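Local structure of putative laminarinase (Phanerochaete chrysosporium, 2W39) at residues F18-N32 with S63-I77. The protein probably hydrolyses the glycosidic bonds of beta-glucans such as laminarin and lichenin, as a secreted fungal family 16 glycoside hydrolase. Sequence-based numbering, arbitrary orientation. Where two conformers were deposited one is given.
Sequences FTHEAIADPTHGRVN and SPSGPGRNSVRIRSI. With BGC (beta-D-glucopyranose), chain B; BGC (beta-D-glucopyranose), chain C; LGC (D-glucono-1,5-lactone), chain D.
Glu21 lies across the extended side chain of Arg73, and the salt bridge between them links the strand pairing to the sugar site. Arg73 NE donates to Glu21 OE1 over 2.9 Å, in the guanidinium plane but from above the carboxylate, the two planes standing 60° apart. With CG opposite the backbone N (chi1 172°) and the chain straight as far as NE, Arg73 carries its NH2 to O6 of the chain B glucose, 3.1 Å away. Ile23 CD1 lies over one face of this guanidinium, toward its rim, while a water joins Arg73 NH1 to Asp25 OD1; NH2 also pairs with Glu107. A methionine in place of Arg73 would probably leave Glu21 OE1 without its NE donor, the glucose O6 without the NH2 bond and the Ile23 methyl without its flat partner. Arg75 NH1 balances Glu21 OE2 by charge alone and has Glu107 as its stronger mate.

Apolar contacts line the strand pair near His20 and Ile74: Ile74 CG2 lies over the face of the His20 ring, 3.5 Å from its centroid, a CH-pi contact, and Ile74 CD1 meets Phe18 CD2 at 3.6 Å.

At the far end Arg30, bent at chi2 (56°), turns its guanidinium edge to the Ser63–Gly66 turn; NH1 donates to Gly66 O at 2.8 Å, and NH2 adds weak bonds to Ser63 O and Gly66 O. Asn32 ND2 reaches Asn70 OD1 at 2.9 Å, a side-chain amide bond between residues paired across the parallel strands.

Backbone bonds pair 18–20 antiparallel and 31–32 parallel with the same strand, 69–76, the 21–30 loop arching between them towards the sugars. That strand's other edge pairs with strand 246–253 in the mixed sheet of the GH16 beta-sandwich, while Val72 and Ile74 pack on strand 51–55 of the opposing sheet and Arg30 on helix 273–279.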
loop_
_atom_site.group_PDB
_atom_site.type_symbol
_atom_site.label_atom_id
_atom_site.label_comp_id
_atom_site.label_asym_id
_atom_site.label_seq_id
_atom_site.Cartn_x
_atom_site.Cartn_y
_atom_site.Cartn_z
ATOM N N PHE A 18 -15.555 4.068 -1.408
ATOM C CA PHE A 18 -14.887 2.871 -0.873
ATOM C C PHE A 18 -15.824 2.217 0.110
ATOM O O PHE A 18 -16.727 2.866 0.622
ATOM C CB PHE A 18 -13.606 3.248 -0.109
ATOM C CG PHE A 18 -12.414 3.556 -0.992
ATOM C CD1 PHE A 18 -12.422 4.605 -1.903
ATOM C CD2 PHE A 18 -11.257 2.782 -0.887
ATOM C CE1 PHE A 18 -11.325 4.865 -2.698
ATOM C CE2 PHE A 18 -10.139 3.039 -1.676
ATOM C CZ PHE A 18 -10.175 4.081 -2.594
ATOM N N THR A 19 -15.598 0.941 0.388
ATOM C CA THR A 19 -16.200 0.297 1.540
ATOM C C THR A 19 -15.089 -0.102 2.507
ATOM O O THR A 19 -13.909 -0.142 2.147
ATOM C CB THR A 19 -17.021 -0.943 1.180
ATOM O OG1 THR A 19 -16.152 -1.951 0.678
ATOM C CG2 THR A 19 -18.080 -0.612 0.161
ATOM N N HIS A 20 -15.466 -0.351 3.749
ATOM C CA HIS A 20 -14.575 -0.978 4.714
ATOM C C HIS A 20 -14.819 -2.479 4.700
ATOM O O HIS A 20 -15.965 -2.944 4.803
ATOM C CB HIS A 20 -14.861 -0.443 6.117
ATOM C CG HIS A 20 -14.385 0.955 6.363
ATOM N ND1 HIS A 20 -14.749 2.033 5.583
ATOM C CD2 HIS A 20 -13.606 1.458 7.354
ATOM C CE1 HIS A 20 -14.192 3.131 6.073
ATOM N NE2 HIS A 20 -13.502 2.814 7.153
ATOM N N GLU A 21 -13.753 -3.255 4.573
ATOM C CA GLU A 21 -13.858 -4.706 4.548
ATOM C C GLU A 21 -13.753 -5.233 5.973
ATOM O O GLU A 21 -12.674 -5.206 6.575
ATOM C CB GLU A 21 -12.753 -5.288 3.689
ATOM C CG GLU A 21 -12.765 -4.835 2.231
ATOM C CD GLU A 21 -11.761 -5.629 1.438
ATOM O OE1 GLU A 21 -10.607 -5.171 1.289
ATOM O OE2 GLU A 21 -12.141 -6.737 0.977
ATOM N N ALA A 22 -14.873 -5.721 6.506
ATOM C CA ALA A 22 -14.893 -6.302 7.842
ATOM C C ALA A 22 -14.697 -7.798 7.662
ATOM O O ALA A 22 -15.649 -8.589 7.678
ATOM C CB ALA A 22 -16.203 -5.984 8.526
ATOM N N ILE A 23 -13.441 -8.181 7.485
ATOM C CA ILE A 23 -13.069 -9.539 7.117
ATOM C C ILE A 23 -12.011 -10.049 8.066
ATOM O O ILE A 23 -11.230 -9.270 8.617
ATOM C CB ILE A 23 -12.553 -9.625 5.645
ATOM C CG1 ILE A 23 -11.275 -8.783 5.429
ATOM C CG2 ILE A 23 -13.654 -9.230 4.674
ATOM C CD1 ILE A 23 -10.639 -8.959 4.064
ATOM N N ALA A 24 -11.984 -11.366 8.264
ATOM C CA ALA A 24 -10.821 -12.002 8.871
ATOM C C ALA A 24 -9.611 -11.662 8.018
ATOM O O ALA A 24 -9.665 -11.732 6.787
ATOM C CB ALA A 24 -11.019 -13.507 8.951
ATOM N N ASP A 25 -8.507 -11.292 8.651
ATOM C CA ASP A 25 -7.356 -10.838 7.885
ATOM C C ASP A 25 -6.788 -11.989 7.041
ATOM O O ASP A 25 -6.356 -13.013 7.588
ATOM C CB ASP A 25 -6.264 -10.308 8.811
ATOM C CG ASP A 25 -5.087 -9.750 8.043
ATOM O OD1 ASP A 25 -5.311 -9.422 6.853
ATOM O OD2 ASP A 25 -3.960 -9.680 8.603
ATOM N N PRO A 26 -6.748 -11.841 5.702
ATOM C CA PRO A 26 -6.126 -12.891 4.890
ATOM C C PRO A 26 -4.656 -13.145 5.257
ATOM O O PRO A 26 -4.159 -14.251 5.037
ATOM C CB PRO A 26 -6.274 -12.354 3.463
ATOM C CG PRO A 26 -7.446 -11.438 3.532
ATOM C CD PRO A 26 -7.322 -10.771 4.859
ATOM N N THR A 27 -3.975 -12.138 5.822
ATOM C CA THR A 27 -2.581 -12.289 6.226
ATOM C C THR A 27 -2.411 -12.646 7.702
ATOM O O THR A 27 -1.303 -12.599 8.225
ATOM C CB THR A 27 -1.716 -11.065 5.823
ATOM O OG1 THR A 27 -2.352 -9.857 6.242
ATOM C CG2 THR A 27 -1.563 -11.011 4.323
ATOM N N HIS A 28 -3.508 -13.027 8.360
ATOM C CA HIS A 28 -3.440 -13.655 9.700
ATOM C C HIS A 28 -2.854 -12.745 10.780
ATOM O O HIS A 28 -2.233 -13.218 11.733
ATOM C CB HIS A 28 -2.689 -14.995 9.633
ATOM C CG HIS A 28 -3.216 -15.891 8.563
ATOM N ND1 HIS A 28 -2.536 -16.118 7.390
ATOM C CD2 HIS A 28 -4.403 -16.532 8.438
ATOM C CE1 HIS A 28 -3.246 -16.917 6.614
ATOM N NE2 HIS A 28 -4.391 -17.166 7.218
ATOM N N GLY A 29 -3.071 -11.441 10.655
ATOM C CA GLY A 29 -2.552 -10.493 11.619
ATOM C C GLY A 29 -3.339 -10.405 12.913
ATOM O O GLY A 29 -4.451 -10.948 13.030
ATOM N N ARG A 30 -2.758 -9.718 13.891
ATOM C CA ARG A 30 -3.401 -9.491 15.181
ATOM C C ARG A 30 -4.269 -8.236 15.052
ATOM O O ARG A 30 -3.986 -7.178 15.633
ATOM C CB ARG A 30 -2.349 -9.362 16.273
ATOM C CG ARG A 30 -2.898 -9.220 17.677
ATOM C CD ARG A 30 -3.832 -10.362 18.074
ATOM N NE ARG A 30 -4.310 -10.149 19.433
ATOM C CZ ARG A 30 -5.436 -10.654 19.926
ATOM N NH1 ARG A 30 -6.220 -11.431 19.188
ATOM N NH2 ARG A 30 -5.755 -10.378 21.184
ATOM N N VAL A 31 -5.315 -8.363 14.236
ATOM C CA VAL A 31 -6.113 -7.224 13.794
ATOM C C VAL A 31 -7.575 -7.592 13.828
ATOM O O VAL A 31 -7.953 -8.740 13.583
ATOM C CB VAL A 31 -5.695 -6.780 12.353
ATOM C CG1 VAL A 31 -6.117 -7.801 11.277
ATOM C CG2 VAL A 31 -6.269 -5.400 12.021
ATOM N N ASN A 32 -8.409 -6.602 14.124
ATOM C CA ASN A 32 -9.852 -6.718 13.984
ATOM C C ASN A 32 -10.296 -5.649 12.995
ATOM O O ASN A 32 -10.366 -4.463 13.352
ATOM C CB ASN A 32 -10.549 -6.545 15.330
ATOM C CG ASN A 32 -12.032 -6.797 15.233
ATOM O OD1 ASN A 32 -12.461 -7.846 14.772
ATOM N ND2 ASN A 32 -12.824 -5.829 15.652
ATOM N N SER A 63 -7.684 -7.992 25.395
ATOM C CA SER A 63 -7.755 -9.321 25.988
ATOM C C SER A 63 -7.010 -10.272 25.057
ATOM O O SER A 63 -7.311 -10.330 23.861
ATOM C CB SER A 63 -9.194 -9.788 26.131
ATOM O OG SER A 63 -9.203 -11.160 26.493
ATOM N N PRO A 64 -6.042 -11.037 25.593
ATOM C CA PRO A 64 -5.326 -11.975 24.715
ATOM C C PRO A 64 -6.252 -13.002 24.066
ATOM O O PRO A 64 -5.963 -13.498 22.971
ATOM C CB PRO A 64 -4.331 -12.655 25.659
ATOM C CG PRO A 64 -4.208 -11.699 26.835
ATOM C CD PRO A 64 -5.544 -11.079 26.982
ATOM N N SER A 65 -7.353 -13.312 24.748
ATOM C CA SER A 65 -8.328 -14.268 24.253
ATOM C C SER A 65 -9.283 -13.659 23.217
ATOM O O SER A 65 -9.888 -14.394 22.427
ATOM C CB SER A 65 -9.101 -14.892 25.428
ATOM O OG SER A 65 -8.203 -15.476 26.369
ATOM N N GLY A 66 -9.385 -12.325 23.204
ATOM C CA GLY A 66 -10.333 -11.625 22.341
ATOM C C GLY A 66 -9.738 -11.279 20.980
ATOM O O GLY A 66 -8.627 -11.726 20.645
ATOM N N PRO A 67 -10.485 -10.510 20.173
ATOM C CA PRO A 67 -10.022 -10.108 18.850
ATOM C C PRO A 67 -8.784 -9.218 18.870
ATOM O O PRO A 67 -8.385 -8.680 19.909
ATOM C CB PRO A 67 -11.214 -9.319 18.285
ATOM C CG PRO A 67 -12.369 -9.808 19.056
ATOM C CD PRO A 67 -11.844 -10.009 20.434
ATOM N N GLY A 68 -8.206 -9.064 17.690
ATOM C CA GLY A 68 -7.028 -8.229 17.510
ATOM C C GLY A 68 -7.298 -6.746 17.609
ATOM O O GLY A 68 -8.411 -6.314 17.911
ATOM N N ARG A 69 -6.265 -5.959 17.344
ATOM C CA ARG A 69 -6.370 -4.512 17.492
ATOM C C ARG A 69 -7.256 -3.956 16.388
ATOM O O ARG A 69 -7.071 -4.276 15.210
ATOM C CB ARG A 69 -4.978 -3.868 17.466
ATOM C CG ARG A 69 -4.973 -2.375 17.779
ATOM C CD ARG A 69 -3.628 -1.868 18.288
ATOM N NE ARG A 69 -3.343 -2.377 19.639
ATOM C CZ ARG A 69 -3.953 -1.981 20.757
ATOM N NH1 ARG A 69 -4.877 -1.021 20.745
ATOM N NH2 ARG A 69 -3.629 -2.570 21.900
ATOM N N ASN A 70 -8.220 -3.116 16.746
ATOM C CA ASN A 70 -9.115 -2.576 15.732
ATOM C C ASN A 70 -8.350 -1.733 14.720
ATOM O O ASN A 70 -7.473 -0.923 15.078
ATOM C CB ASN A 70 -10.212 -1.703 16.341
ATOM C CG ASN A 70 -11.247 -2.492 17.114
ATOM O OD1 ASN A 70 -11.378 -3.703 16.980
ATOM N ND2 ASN A 70 -12.031 -1.771 17.923
ATOM N N SER A 71 -8.678 -1.943 13.444
ATOM C CA SER A 71 -8.057 -1.223 12.346
ATOM C C SER A 71 -9.008 -1.282 11.157
ATOM O O SER A 71 -10.130 -1.803 11.275
ATOM C CB SER A 71 -6.704 -1.855 12.023
ATOM O OG SER A 71 -5.967 -1.006 11.152
ATOM N N VAL A 72 -8.547 -0.769 10.021
ATOM C CA VAL A 72 -9.393 -0.684 8.843
ATOM C C VAL A 72 -8.662 -1.144 7.588
ATOM O O VAL A 72 -7.433 -1.004 7.463
ATOM C CB VAL A 72 -9.981 0.736 8.645
ATOM C CG1 VAL A 72 -10.868 1.146 9.835
ATOM C CG2 VAL A 72 -8.897 1.771 8.394
ATOM N N ARG A 73 -9.458 -1.646 6.645
ATOM C CA ARG A 73 -9.030 -2.063 5.313
ATOM C C ARG A 73 -10.116 -1.554 4.371
ATOM O O ARG A 73 -11.237 -2.065 4.379
ATOM C CB ARG A 73 -8.907 -3.586 5.267
ATOM C CG ARG A 73 -8.663 -4.153 3.866
ATOM C CD ARG A 73 -8.207 -5.574 3.941
ATOM N NE ARG A 73 -8.302 -6.262 2.653
ATOM C CZ ARG A 73 -7.545 -7.298 2.288
ATOM N NH1 ARG A 73 -6.520 -7.692 3.030
ATOM N NH2 ARG A 73 -7.774 -7.902 1.131
ATOM N N ILE A 74 -9.805 -0.511 3.619
ATOM C CA ILE A 74 -10.786 0.079 2.727
ATOM C C ILE A 74 -10.513 -0.325 1.300
ATOM O O ILE A 74 -9.361 -0.490 0.899
ATOM C CB ILE A 74 -10.898 1.632 2.913
ATOM C CG1 ILE A 74 -9.650 2.420 2.439
ATOM C CG2 ILE A 74 -11.283 1.976 4.369
ATOM C CD1 ILE A 74 -9.898 3.915 2.301
ATOM N N ARG A 75 -11.574 -0.490 0.523
ATOM C CA ARG A 75 -11.478 -1.013 -0.822
ATOM C C ARG A 75 -12.344 -0.170 -1.750
ATOM O O ARG A 75 -13.530 0.072 -1.475
ATOM C CB ARG A 75 -11.981 -2.461 -0.840
ATOM C CG ARG A 75 -11.872 -3.108 -2.220
ATOM C CD ARG A 75 -12.420 -4.512 -2.231
ATOM N NE ARG A 75 -13.881 -4.533 -2.117
ATOM C CZ ARG A 75 -14.605 -5.643 -2.044
ATOM N NH1 ARG A 75 -14.011 -6.826 -2.020
ATOM N NH2 ARG A 75 -15.928 -5.564 -1.989
ATOM N N SER A 76 -11.782 0.266 -2.873
ATOM C CA SER A 76 -12.586 1.036 -3.832
ATOM C C SER A 76 -13.746 0.195 -4.327
ATOM O O SER A 76 -13.607 -1.004 -4.555
ATOM C CB SER A 76 -11.748 1.533 -5.018
ATOM O OG SER A 76 -11.230 0.461 -5.797
ATOM N N ILE A 77 -14.888 0.831 -4.539
ATOM C CA ILE A 77 -16.026 0.132 -5.131
ATOM C C ILE A 77 -15.714 -0.167 -6.606
ATOM O O ILE A 77 -15.984 -1.261 -7.098
ATOM C CB ILE A 77 -17.332 0.936 -4.931
ATOM C CG1 ILE A 77 -17.708 0.946 -3.445
ATOM C CG2 ILE A 77 -18.470 0.341 -5.774
ATOM C CD1 ILE A 77 -18.775 1.961 -3.082
HETATM C C2 BGC B . -2.934 -13.050 0.914
HETATM C C3 BGC B . -3.854 -13.923 0.067
HETATM C C4 BGC B . -5.137 -13.199 -0.329
HETATM C C5 BGC B . -4.814 -11.839 -0.957
HETATM C C6 BGC B . -6.063 -11.000 -1.228
HETATM C C1 BGC B . -2.692 -11.720 0.211
HETATM O O2 BGC B . -1.686 -13.731 1.096
HETATM O O3 BGC B . -4.191 -15.112 0.795
HETATM O O4 BGC B . -5.867 -14.013 -1.262
HETATM O O5 BGC B . -3.961 -11.111 -0.066
HETATM O O6 BGC B . -6.653 -10.519 -0.005
HETATM C C2 BGC C . 0.332 -9.997 0.186
HETATM C C3 BGC C . -1.159 -9.738 0.417
HETATM C C4 BGC C . -1.301 -8.610 1.425
HETATM C C5 BGC C . -0.795 -7.348 0.743
HETATM C C6 BGC C . -0.984 -6.121 1.625
HETATM C C1 BGC C . 1.219 -8.737 0.124
HETATM O O1 BGC C . 2.341 -8.904 1.011
HETATM O O2 BGC C . 0.503 -10.759 -1.021
HETATM O O3 BGC C . -1.826 -10.930 0.869
HETATM O O4 BGC C . -2.659 -8.446 1.831
HETATM O O5 BGC C . 0.599 -7.466 0.415
HETATM O O6 BGC C . 0.085 -6.043 2.577
HETATM C C1 LGC D . 0.884 -9.009 -0.225
HETATM C C2 LGC D . -0.009 -10.198 -0.034
HETATM O O5 LGC D . 0.460 -7.640 0.063
HETATM O O1 LGC D . 2.026 -9.176 -0.625
HETATM O O2 LGC D . -0.074 -10.979 -1.244
HETATM C C3 LGC D . -1.402 -9.764 0.437
HETATM O O3 LGC D . -2.080 -10.875 1.051
HETATM C C4 LGC D . -1.285 -8.597 1.417
HETATM O O4 LGC D . -2.524 -8.345 2.072
HETATM C C5 LGC D . -0.841 -7.382 0.611
HETATM C C6 LGC D . -0.767 -6.071 1.390
HETATM O O6 LGC D . 0.064 -6.172 2.555
HETATM O O HOH W 1 -15.381 -2.037 -1.906
HETATM O O HOH W 2 -11.937 -2.623 7.637
HETATM O O HOH W 3 -4.891 -7.210 5.415
HETATM O O HOH W 4 -8.954 -10.570 15.372
#